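Local coordinates for transcriptional regulator (Streptococcus dysgalactiae, PDB 4YV9), which probably regulates transcription as a DNA-binding quorum-sensing receptor that responds to SHP peptide pheromones, at residues T159-L162 against L163-M167. Numbering follows the deposited sequence.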
ATOM      1  N   THR B 159     -22.903  16.191  -8.224  1.00 51.55           N
ATOM      2  CA  THR B 159     -23.000  15.236  -7.132  1.00 50.68           C
ATOM      3  C   THR B 159     -21.673  14.504  -7.005  1.00 51.38           C
ATOM      4  O   THR B 159     -21.199  14.238  -5.896  1.00 47.68           O
ATOM      5  CB  THR B 159     -24.147  14.229  -7.342  1.00 51.13           C
ATOM      6  OG1 THR B 159     -25.397  14.927  -7.341  1.00 58.31           O
ATOM      7  CG2 THR B 159     -24.158  13.172  -6.235  1.00 42.88           C
ATOM      8  N   LEU B 160     -21.071  14.195  -8.149  1.00 47.08           N
ATOM      9  CA  LEU B 160     -19.762  13.550  -8.175  1.00 41.98           C
ATOM     10  C   LEU B 160     -18.730  14.421  -7.473  1.00 39.87           C
ATOM     11  O   LEU B 160     -17.946  13.935  -6.657  1.00 41.97           O
ATOM     12  CB  LEU B 160     -19.326  13.274  -9.616  1.00 48.40           C
ATOM     13  CG  LEU B 160     -17.962  12.612  -9.830  1.00 48.48           C
ATOM     14  CD1 LEU B 160     -17.891  11.279  -9.131  1.00 41.32           C
ATOM     15  CD2 LEU B 160     -17.690  12.437 -11.319  1.00 49.49           C
ATOM     16  N   PHE B 161     -18.740  15.716  -7.783  1.00 42.26           N
ATOM     17  CA  PHE B 161     -17.798  16.640  -7.155  1.00 49.19           C
ATOM     18  C   PHE B 161     -17.995  16.701  -5.642  1.00 48.23           C
ATOM     19  O   PHE B 161     -17.029  16.692  -4.880  1.00 47.57           O
ATOM     20  CB  PHE B 161     -17.929  18.040  -7.744  1.00 45.17           C
ATOM     21  CG  PHE B 161     -17.098  19.068  -7.031  1.00 51.20           C
ATOM     22  CD1 PHE B 161     -15.716  19.056  -7.142  1.00 52.88           C
ATOM     23  CD2 PHE B 161     -17.696  20.036  -6.242  1.00 48.98           C
ATOM     24  CE1 PHE B 161     -14.944  19.994  -6.478  1.00 58.85           C
ATOM     25  CE2 PHE B 161     -16.931  20.980  -5.583  1.00 57.15           C
ATOM     26  CZ  PHE B 161     -15.554  20.959  -5.699  1.00 58.61           C
ATOM     27  N   LEU B 162     -19.252  16.775  -5.218  1.00 48.98           N
ATOM     28  CA  LEU B 162     -19.582  16.841  -3.800  1.00 53.74           C
ATOM     29  C   LEU B 162     -19.218  15.538  -3.087  1.00 48.98           C
ATOM     30  O   LEU B 162     -18.760  15.560  -1.945  1.00 41.67           O
ATOM     31  CB  LEU B 162     -21.067  17.159  -3.607  1.00 51.43           C
ATOM     32  CG  LEU B 162     -21.480  18.576  -4.002  1.00 61.89           C
ATOM     33  CD1 LEU B 162     -22.958  18.826  -3.714  1.00 63.83           C
ATOM     34  CD2 LEU B 162     -20.597  19.602  -3.297  1.00 67.13           C
ATOM     35  N   LEU B 163     -19.408  14.414  -3.773  1.00 43.82           N
ATOM     36  CA  LEU B 163     -19.045  13.112  -3.232  1.00 45.21           C
ATOM     37  C   LEU B 163     -17.539  12.995  -3.100  1.00 42.20           C
ATOM     38  O   LEU B 163     -17.035  12.409  -2.141  1.00 42.47           O
ATOM     39  CB  LEU B 163     -19.580  11.976  -4.109  1.00 42.89           C
ATOM     40  CG  LEU B 163     -21.064  11.638  -3.946  1.00 46.88           C
ATOM     41  CD1 LEU B 163     -21.510  10.603  -4.989  1.00 41.94           C
ATOM     42  CD2 LEU B 163     -21.347  11.146  -2.527  1.00 47.85           C
ATOM     43  N   THR B 164     -16.825  13.559  -4.065  1.00 42.48           N
ATOM     44  CA  THR B 164     -15.370  13.525  -4.041  1.00 46.76           C
ATOM     45  C   THR B 164     -14.844  14.313  -2.837  1.00 41.52           C
ATOM     46  O   THR B 164     -13.935  13.845  -2.142  1.00 40.24           O
ATOM     47  CB  THR B 164     -14.769  14.080  -5.351  1.00 49.40           C
ATOM     48  OG1 THR B 164     -15.266  13.323  -6.465  1.00 39.98           O
ATOM     49  CG2 THR B 164     -13.246  13.980  -5.321  1.00 44.15           C
ATOM     50  N   LYS B 165     -15.427  15.492  -2.590  1.00 39.58           N
ATOM     51  CA  LYS B 165     -15.077  16.313  -1.426  1.00 43.03           C
ATOM     52  C   LYS B 165     -15.282  15.535  -0.124  1.00 46.26           C
ATOM     53  O   LYS B 165     -14.448  15.591   0.774  1.00 44.98           O
ATOM     54  CB  LYS B 165     -15.903  17.610  -1.377  1.00 48.17           C
ATOM     55  CG  LYS B 165     -15.427  18.712  -2.314  1.00 52.52           C
ATOM     56  CD  LYS B 165     -16.210  20.016  -2.112  1.00 52.26           C
ATOM     57  CE  LYS B 165     -15.897  20.649  -0.772  1.00 62.72           C
ATOM     58  NZ  LYS B 165     -16.626  21.935  -0.565  1.00 69.92           N
ATOM     59  N   GLU B 166     -16.404  14.830  -0.024  1.00 44.49           N
ATOM     60  CA  GLU B 166     -16.667  14.000   1.144  1.00 45.36           C
ATOM     61  C   GLU B 166     -15.579  12.953   1.315  1.00 42.06           C
ATOM     62  O   GLU B 166     -15.033  12.795   2.407  1.00 46.84           O
ATOM     63  CB  GLU B 166     -18.038  13.332   1.037  1.00 44.57           C
ATOM     64  CG  GLU B 166     -19.196  14.291   1.243  1.00 45.15           C
ATOM     65  CD  GLU B 166     -19.000  15.179   2.455  1.00 58.07           C
ATOM     66  OE1 GLU B 166     -18.931  14.655   3.588  1.00 62.17           O
ATOM     67  OE2 GLU B 166     -18.900  16.409   2.270  1.00 69.42           O
HETATM   68  N   MSE B 167     -15.236  12.268   0.228  1.00 32.83           N
HETATM   69  CA  MSE B 167     -14.269  11.174   0.274  1.00 36.51           C
HETATM   70  C   MSE B 167     -12.860  11.617   0.666  1.00 35.50           C
HETATM   71  O   MSE B 167     -12.221  10.978   1.504  1.00 37.26           O
HETATM   72  CB  MSE B 167     -14.208  10.466  -1.075  1.00 38.15           C
HETATM   73  CG  MSE B 167     -13.057   9.485  -1.200  1.00 42.46           C
HETATM   74 SE   MSE B 167     -12.916   8.874  -3.069  1.00 50.17          SE
HETATM   75  CE  MSE B 167     -12.373  10.566  -3.876  1.00 37.72           C
TER
HETATM   76  O   HOH W   1     -19.605  17.464  -0.308  1.00 52.58           O
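T164 folds its hydroxyl back onto the preceding turn of helix 157-169, OG1 giving a hydrogen bond to L160 O at 2.8 Å. The same oxygen takes the backbone N-H of T164, so two donors grip it from opposite faces of its carbonyl plane. OG1 stands 39° out of that plane. The reach comes from chi1 of -58°, which sets OG1 beside its own backbone N and swings CG2 anti to it.

One residue on, the K165 aliphatic chain crosses the F161 ring. K165 CG sits 4.1 Å above the F161 ring plane, offset toward the rim, while K165 CD comes within 3.7 Å of F161 CE2. With its CG anti to the backbone N and beside the carbonyl carbon (chi1 173°), F161 brings its ring to K165 one turn on; the ring also stacks with H203. On another side of the helix T159 and L163 run alongside each other, CG2 of T159 being 3.9 Å from L163 CD1; T159 OG1 is hydrogen-bonded to N156 OD1.

L162 O accepts the N-H of E166 and a hydrogen bond from a water 2.6 Å away. That water also donates to E166 OE2 at 2.9 Å, bridging carboxylate and main chain.

Around this turn, L163 packs on helix 124-136, and L160 and T164 meet helix 179-197, within the all-helical repeat domain probably related to TPR folds. The chemistry divides accordingly: T164 satisfies its buried hydroxyl inside its own helix, while its side chain also meets C191, whereas the hydrated E166 bridge belongs to a more solvent-accessible side.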